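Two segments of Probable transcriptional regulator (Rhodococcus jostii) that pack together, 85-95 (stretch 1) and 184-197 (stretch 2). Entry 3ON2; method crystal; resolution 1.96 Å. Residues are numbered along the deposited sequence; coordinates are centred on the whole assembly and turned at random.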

ATOM      1  N   HIS A  85     -14.809   9.144 -14.779  1.00 28.12           N
ATOM      2  CA  HIS A  85     -14.486   8.606 -16.079  1.00 27.55           C
ATOM      3  C   HIS A  85     -13.130   7.907 -15.968  1.00 26.08           C
ATOM      4  O   HIS A  85     -12.312   8.277 -15.129  1.00 24.80           O
ATOM      5  CB  HIS A  85     -14.587   9.664 -17.201  1.00 28.44           C
ATOM      6  CG  HIS A  85     -13.557  10.746 -17.137  1.00 30.80           C
ATOM      7  ND1 HIS A  85     -12.340  10.655 -17.779  1.00 33.72           N
ATOM      8  CD2 HIS A  85     -13.584  11.974 -16.564  1.00 33.71           C
ATOM      9  CE1 HIS A  85     -11.643  11.761 -17.573  1.00 33.66           C
ATOM     10  NE2 HIS A  85     -12.377  12.578 -16.837  1.00 34.41           N
ATOM     11  N   ALA A  86     -12.936   6.873 -16.787  1.00 24.55           N
ATOM     12  CA  ALA A  86     -11.790   5.969 -16.656  1.00 24.06           C
ATOM     13  C   ALA A  86     -10.439   6.676 -16.692  1.00 23.66           C
ATOM     14  O   ALA A  86      -9.574   6.385 -15.859  1.00 23.60           O
ATOM     15  CB  ALA A  86     -11.848   4.835 -17.696  1.00 23.84           C
ATOM     16  N   ARG A  87     -10.247   7.602 -17.630  1.00 23.24           N
ATOM     17  CA  ARG A  87      -8.939   8.254 -17.745  1.00 22.84           C
ATOM     18  C   ARG A  87      -8.548   8.961 -16.449  1.00 21.83           C
ATOM     19  O   ARG A  87      -7.398   8.862 -16.011  1.00 21.83           O
ATOM     20  CB  ARG A  87      -8.847   9.209 -18.947  1.00 23.40           C
ATOM     21  CG  ARG A  87      -7.484   9.818 -19.034  1.00 25.39           C
ATOM     22  CD  ARG A  87      -7.189  10.589 -20.288  1.00 29.32           C
ATOM     23  NE  ARG A  87      -5.738  10.754 -20.396  1.00 31.85           N
ATOM     24  CZ  ARG A  87      -5.111  11.293 -21.447  1.00 33.95           C
ATOM     25  NH1 ARG A  87      -5.817  11.713 -22.500  1.00 34.34           N
ATOM     26  NH2 ARG A  87      -3.780  11.400 -21.450  1.00 33.77           N
ATOM     27  N   ALA A  88      -9.515   9.642 -15.830  1.00 21.20           N
ATOM     28  CA  ALA A  88      -9.323  10.315 -14.522  1.00 20.14           C
ATOM     29  C   ALA A  88      -9.043   9.340 -13.377  1.00 20.07           C
ATOM     30  O   ALA A  88      -8.199   9.610 -12.522  1.00 19.44           O
ATOM     31  CB  ALA A  88     -10.512  11.182 -14.184  1.00 18.91           C
ATOM     32  N   ARG A  89      -9.754   8.216 -13.371  1.00 19.83           N
ATOM     33  CA  ARG A  89      -9.566   7.216 -12.329  1.00 19.87           C
ATOM     34  C   ARG A  89      -8.202   6.565 -12.422  1.00 18.92           C
ATOM     35  O   ARG A  89      -7.581   6.308 -11.398  1.00 18.94           O
ATOM     36  CB  ARG A  89     -10.622   6.119 -12.428  1.00 20.17           C
ATOM     37  CG  ARG A  89     -11.974   6.595 -12.023  1.00 23.66           C
ATOM     38  CD  ARG A  89     -13.002   5.492 -12.151  1.00 28.46           C
ATOM     39  NE  ARG A  89     -14.237   5.958 -11.548  1.00 33.25           N
ATOM     40  CZ  ARG A  89     -15.209   5.176 -11.093  1.00 35.58           C
ATOM     41  NH1 ARG A  89     -15.123   3.846 -11.165  1.00 36.47           N
ATOM     42  NH2 ARG A  89     -16.273   5.743 -10.570  1.00 37.29           N
ATOM     43  N   PHE A  90      -7.768   6.244 -13.642  1.00 18.18           N
ATOM     44  CA  PHE A  90      -6.443   5.633 -13.853  1.00 17.80           C
ATOM     45  C   PHE A  90      -5.369   6.574 -13.355  1.00 17.16           C
ATOM     46  O   PHE A  90      -4.475   6.162 -12.632  1.00 17.07           O
ATOM     47  CB  PHE A  90      -6.186   5.337 -15.337  1.00 17.71           C
ATOM     48  CG  PHE A  90      -6.857   4.081 -15.866  1.00 19.31           C
ATOM     49  CD1 PHE A  90      -8.117   3.676 -15.424  1.00 19.49           C
ATOM     50  CD2 PHE A  90      -6.242   3.346 -16.874  1.00 21.05           C
ATOM     51  CE1 PHE A  90      -8.734   2.550 -15.962  1.00 21.02           C
ATOM     52  CE2 PHE A  90      -6.855   2.208 -17.415  1.00 22.34           C
ATOM     53  CZ  PHE A  90      -8.096   1.805 -16.949  1.00 21.02           C
ATOM     54  N   ALA A  91      -5.467   7.844 -13.749  1.00 17.12           N
ATOM     55  CA  ALA A  91      -4.546   8.873 -13.282  1.00 17.56           C
ATOM     56  C   ALA A  91      -4.562   9.034 -11.754  1.00 17.19           C
ATOM     57  O   ALA A  91      -3.501   9.126 -11.122  1.00 17.32           O
ATOM     58  CB  ALA A  91      -4.818  10.222 -13.985  1.00 17.61           C
ATOM     59  N   ALA A  92      -5.746   9.055 -11.152  1.00 16.53           N
ATOM     60  CA  ALA A  92      -5.834   9.212  -9.698  1.00 15.84           C
ATOM     61  C   ALA A  92      -5.253   8.028  -8.935  1.00 15.52           C
ATOM     62  O   ALA A  92      -4.597   8.226  -7.906  1.00 15.25           O
ATOM     63  CB  ALA A  92      -7.279   9.466  -9.243  1.00 15.52           C
ATOM     64  N   LEU A  93      -5.517   6.807  -9.405  1.00 15.21           N
ATOM     65  CA  LEU A  93      -4.976   5.618  -8.749  1.00 15.05           C
ATOM     66  C   LEU A  93      -3.460   5.623  -8.785  1.00 15.20           C
ATOM     67  O   LEU A  93      -2.831   5.262  -7.805  1.00 16.19           O
ATOM     68  CB  LEU A  93      -5.469   4.325  -9.399  1.00 14.77           C
ATOM     69  CG  LEU A  93      -6.904   3.912  -9.066  1.00 15.74           C
ATOM     70  CD1 LEU A  93      -7.281   2.783  -9.995  1.00 18.68           C
ATOM     71  CD2 LEU A  93      -7.093   3.474  -7.606  1.00 15.80           C
ATOM     72  N   ALA A  94      -2.876   5.999  -9.921  1.00 14.02           N
ATOM     73  CA  ALA A  94      -1.415   5.983 -10.053  1.00 14.91           C
ATOM     74  C   ALA A  94      -0.772   6.942  -9.084  1.00 14.87           C
ATOM     75  O   ALA A  94       0.137   6.568  -8.368  1.00 15.36           O
ATOM     76  CB  ALA A  94      -1.000   6.327 -11.471  1.00 13.82           C
ATOM     77  N   GLY A  95      -1.228   8.188  -9.104  1.00 14.86           N
ATOM     78  CA  GLY A  95      -0.735   9.225  -8.198  1.00 14.13           C
ATOM     79  C   GLY A  95      -0.894   8.842  -6.734  1.00 13.74           C
ATOM     80  O   GLY A  95       0.031   9.046  -5.945  1.00 13.51           O
ATOM     81  N   VAL A 184       6.865  12.442 -13.742  1.00 16.04           N
ATOM     82  CA  VAL A 184       7.167  11.105 -14.278  1.00 14.91           C
ATOM     83  C   VAL A 184       5.915  10.225 -14.171  1.00 14.81           C
ATOM     84  O   VAL A 184       5.578   9.510 -15.115  1.00 14.62           O
ATOM     85  CB  VAL A 184       8.373  10.456 -13.528  1.00 15.05           C
ATOM     86  CG1 VAL A 184       8.665   9.023 -14.021  1.00 13.05           C
ATOM     87  CG2 VAL A 184       9.596  11.290 -13.720  1.00 15.07           C
ATOM     88  N   VAL A 185       5.228  10.283 -13.034  1.00 13.76           N
ATOM     89  CA  VAL A 185       3.931   9.588 -12.884  1.00 14.58           C
ATOM     90  C   VAL A 185       2.945   9.984 -14.004  1.00 14.95           C
ATOM     91  O   VAL A 185       2.346   9.123 -14.663  1.00 14.31           O
ATOM     92  CB  VAL A 185       3.303   9.833 -11.471  1.00 14.10           C
ATOM     93  CG1 VAL A 185       1.858   9.281 -11.382  1.00 13.44           C
ATOM     94  CG2 VAL A 185       4.170   9.221 -10.383  1.00 14.25           C
ATOM     95  N   THR A 186       2.817  11.286 -14.239  1.00 15.53           N
ATOM     96  CA  THR A 186       1.887  11.807 -15.268  1.00 16.24           C
ATOM     97  C   THR A 186       2.268  11.350 -16.658  1.00 15.58           C
ATOM     98  O   THR A 186       1.399  10.902 -17.410  1.00 14.85           O
ATOM     99  CB  THR A 186       1.777  13.354 -15.224  1.00 16.60           C
ATOM    100  OG1 THR A 186       1.279  13.721 -13.938  1.00 17.57           O
ATOM    101  CG2 THR A 186       0.778  13.857 -16.253  1.00 18.42           C
ATOM    102  N   ALA A 187       3.569  11.392 -16.982  1.00 15.43           N
ATOM    103  CA  ALA A 187       4.000  10.945 -18.304  1.00 14.79           C
ATOM    104  C   ALA A 187       3.699   9.448 -18.461  1.00 14.52           C
ATOM    105  O   ALA A 187       3.195   9.012 -19.504  1.00 15.03           O
ATOM    106  CB  ALA A 187       5.485  11.225 -18.523  1.00 14.12           C
ATOM    107  N   ALA A 188       3.988   8.668 -17.423  1.00 13.40           N
ATOM    108  CA  ALA A 188       3.705   7.225 -17.446  1.00 13.79           C
ATOM    109  C   ALA A 188       2.186   6.942 -17.585  1.00 13.91           C
ATOM    110  O   ALA A 188       1.773   6.039 -18.338  1.00 13.66           O
ATOM    111  CB  ALA A 188       4.274   6.542 -16.181  1.00 13.11           C
ATOM    112  N   SER A 189       1.368   7.706 -16.867  1.00 14.73           N
ATOM    113  CA  SER A 189      -0.114   7.597 -16.985  1.00 15.88           C
ATOM    114  C   SER A 189      -0.656   7.928 -18.358  1.00 16.86           C
ATOM    115  O   SER A 189      -1.515   7.190 -18.859  1.00 17.78           O
ATOM    116  CB  SER A 189      -0.868   8.439 -15.927  1.00 15.80           C
ATOM    117  OG  SER A 189      -0.637   7.922 -14.624  1.00 16.88           O
ATOM    118  N   ASP A 190      -0.180   9.027 -18.958  1.00 17.04           N
ATOM    119  CA  ASP A 190      -0.596   9.407 -20.321  1.00 17.99           C
ATOM    120  C   ASP A 190      -0.193   8.358 -21.363  1.00 17.70           C
ATOM    121  O   ASP A 190      -0.971   8.022 -22.260  1.00 17.57           O
ATOM    122  CB  ASP A 190      -0.022  10.772 -20.714  1.00 18.90           C
ATOM    123  CG  ASP A 190      -0.614  11.926 -19.894  1.00 22.27           C
ATOM    124  OD1 ASP A 190      -1.684  11.736 -19.246  1.00 23.87           O
ATOM    125  OD2 ASP A 190      -0.004  13.038 -19.909  1.00 24.91           O
ATOM    126  N   THR A 191       1.023   7.830 -21.242  1.00 16.85           N
ATOM    127  CA  THR A 191       1.517   6.872 -22.218  1.00 17.24           C
ATOM    128  C   THR A 191       0.756   5.541 -22.078  1.00 16.68           C
ATOM    129  O   THR A 191       0.361   4.936 -23.080  1.00 17.16           O
ATOM    130  CB  THR A 191       3.044   6.683 -22.059  1.00 17.22           C
ATOM    131  OG1 THR A 191       3.689   7.962 -22.221  1.00 20.84           O
ATOM    132  CG2 THR A 191       3.582   5.736 -23.090  1.00 17.87           C
ATOM    133  N   PHE A 192       0.565   5.096 -20.836  1.00 15.99           N
ATOM    134  CA  PHE A 192      -0.245   3.918 -20.522  1.00 16.67           C
ATOM    135  C   PHE A 192      -1.660   4.090 -21.093  1.00 16.88           C
ATOM    136  O   PHE A 192      -2.155   3.223 -21.813  1.00 17.43           O
ATOM    137  CB  PHE A 192      -0.302   3.726 -18.993  1.00 16.33           C
ATOM    138  CG  PHE A 192      -0.923   2.406 -18.540  1.00 18.58           C
ATOM    139  CD1 PHE A 192      -0.341   1.186 -18.870  1.00 18.48           C
ATOM    140  CD2 PHE A 192      -2.077   2.401 -17.763  1.00 19.25           C
ATOM    141  CE1 PHE A 192      -0.914  -0.027 -18.423  1.00 19.63           C
ATOM    142  CE2 PHE A 192      -2.642   1.204 -17.312  1.00 19.64           C
ATOM    143  CZ  PHE A 192      -2.052  -0.009 -17.648  1.00 19.06           C
ATOM    144  N   TRP A 193      -2.290   5.222 -20.808  1.00 17.59           N
ATOM    145  CA  TRP A 193      -3.685   5.435 -21.253  1.00 18.56           C
ATOM    146  C   TRP A 193      -3.754   5.333 -22.783  1.00 18.77           C
ATOM    147  O   TRP A 193      -4.604   4.607 -23.342  1.00 18.97           O
ATOM    148  CB  TRP A 193      -4.254   6.786 -20.757  1.00 18.41           C
ATOM    149  CG  TRP A 193      -5.625   6.985 -21.295  1.00 20.47           C
ATOM    150  CD1 TRP A 193      -5.980   7.704 -22.420  1.00 22.14           C
ATOM    151  CD2 TRP A 193      -6.826   6.379 -20.812  1.00 21.31           C
ATOM    152  NE1 TRP A 193      -7.336   7.596 -22.635  1.00 22.34           N
ATOM    153  CE2 TRP A 193      -7.879   6.787 -21.671  1.00 22.32           C
ATOM    154  CE3 TRP A 193      -7.118   5.527 -19.737  1.00 21.81           C
ATOM    155  CZ2 TRP A 193      -9.215   6.390 -21.472  1.00 22.99           C
ATOM    156  CZ3 TRP A 193      -8.451   5.123 -19.548  1.00 22.25           C
ATOM    157  CH2 TRP A 193      -9.479   5.573 -20.407  1.00 23.39           C
ATOM    158  N   ARG A 194      -2.847   6.036 -23.459  1.00 18.62           N
ATOM    159  CA  ARG A 194      -2.760   5.994 -24.931  1.00 19.34           C
ATOM    160  C   ARG A 194      -2.533   4.591 -25.493  1.00 19.14           C
ATOM    161  O   ARG A 194      -3.121   4.214 -26.527  1.00 18.85           O
ATOM    162  CB  ARG A 194      -1.663   6.924 -25.450  1.00 20.27           C
ATOM    163  CG  ARG A 194      -2.013   8.398 -25.421  1.00 24.35           C
ATOM    164  CD  ARG A 194      -0.836   9.213 -26.022  1.00 30.68           C
ATOM    165  NE  ARG A 194      -0.417  10.307 -25.160  1.00 36.39           N
ATOM    166  CZ  ARG A 194       0.824  10.487 -24.696  1.00 38.20           C
ATOM    167  NH1 ARG A 194       1.818   9.655 -25.014  1.00 39.58           N
ATOM    168  NH2 ARG A 194       1.076  11.525 -23.918  1.00 39.45           N
ATOM    169  N   GLY A 195      -1.696   3.812 -24.818  1.00 18.75           N
ATOM    170  CA  GLY A 195      -1.397   2.449 -25.262  1.00 19.23           C
ATOM    171  C   GLY A 195      -2.568   1.491 -25.091  1.00 20.44           C
ATOM    172  O   GLY A 195      -2.628   0.454 -25.755  1.00 20.07           O
ATOM    173  N   LEU A 196      -3.495   1.831 -24.194  1.00 21.12           N
ATOM    174  CA  LEU A 196      -4.692   1.014 -24.008  1.00 23.29           C
ATOM    175  C   LEU A 196      -5.910   1.548 -24.734  1.00 25.44           C
ATOM    176  O   LEU A 196      -6.779   0.763 -25.067  1.00 26.34           O
ATOM    177  CB  LEU A 196      -5.065   0.871 -22.538  1.00 21.57           C
ATOM    178  CG  LEU A 196      -4.002   0.400 -21.547  1.00 21.47           C
ATOM    179  CD1 LEU A 196      -4.532   0.694 -20.165  1.00 20.42           C
ATOM    180  CD2 LEU A 196      -3.644  -1.105 -21.715  1.00 21.17           C
ATOM    181  N   ALA A 197      -5.970   2.862 -24.955  1.00 28.12           N
ATOM    182  CA  ALA A 197      -7.203   3.561 -25.353  1.00 31.34           C
ATOM    183  C   ALA A 197      -7.766   3.086 -26.692  1.00 33.59           C
ATOM    184  O   ALA A 197      -7.014   2.660 -27.573  1.00 33.99           O
ATOM    185  CB  ALA A 197      -6.985   5.096 -25.378  1.00 31.10           C
TER
HETATM  186  O   HOH W   1      -4.009  10.543 -18.002  1.00 32.66           O
HETATM  187  O   HOH W   2      -2.402   5.753 -14.602  1.00 15.45           O
HETATM  188  O   HOH W   3      -1.275   9.785 -12.817  1.00 30.52           O

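What holds the apolar centre of the contact together? Trp193 lies at its heart, with the largest area covered by the other stretch. Its ring turns an edge toward the face of Phe90, the planes at 83° and the six-membered ring centroids 5.2 Å apart; the closest atoms, Phe90 CD2 and Trp193 CE3, are 3.7 Å apart. Another part of the indole edge meets Ala86, whose CB lies 3.7 Å from Trp193 CH2. Around the Phe90 ring, Leu196 CD1 sits at the edge, 3.9 Å from Phe90 CE2, and Phe192 CE2 approaches Phe90 CD2 obliquely at 4.2 Å.

Where do the backbones come closest? The helices run roughly antiparallel, at 143°, and the small residues Ala91 and Ser189 meet with CA atoms 5.9 Å apart, Ser189 pointing toward the first helix and Ala91 sideways. The CA atoms of Arg87 and Trp193 are 6.9 Å apart, those of Gly95 and Val185 6.6 Å. Ala94 CB reaches Ser189 OG at 3.6 Å and Val185 CG1 at 4.1 Å.

What surrounds the hydroxyl of Ser189? Two waters link it to backbone carbonyls of the first helix. One lies 2.8 Å from Ser189 OG and donates a weak hydrogen bond to Phe90 O at 2.9 Å; the other lies 2.7 Å from Ser189 OG and donates to Ala91 O at 2.9 Å.

What closes the polar edge? Arg87, its first three chi angles all t, lies across the indole. Its CB stands 3.7 Å from the centroid of the Trp193 six-membered ring, almost along the normal, in a CH-pi contact. Beyond the indole, Arg87 NH2 forms a salt bridge with Asp190 OD1 at 3.1 Å, whose hydrogen bond is weak at 141°. A water also bridges the pair, accepting from Arg87 NE at 3.0 Å and donating to Asp190 OD1 at 2.9 Å.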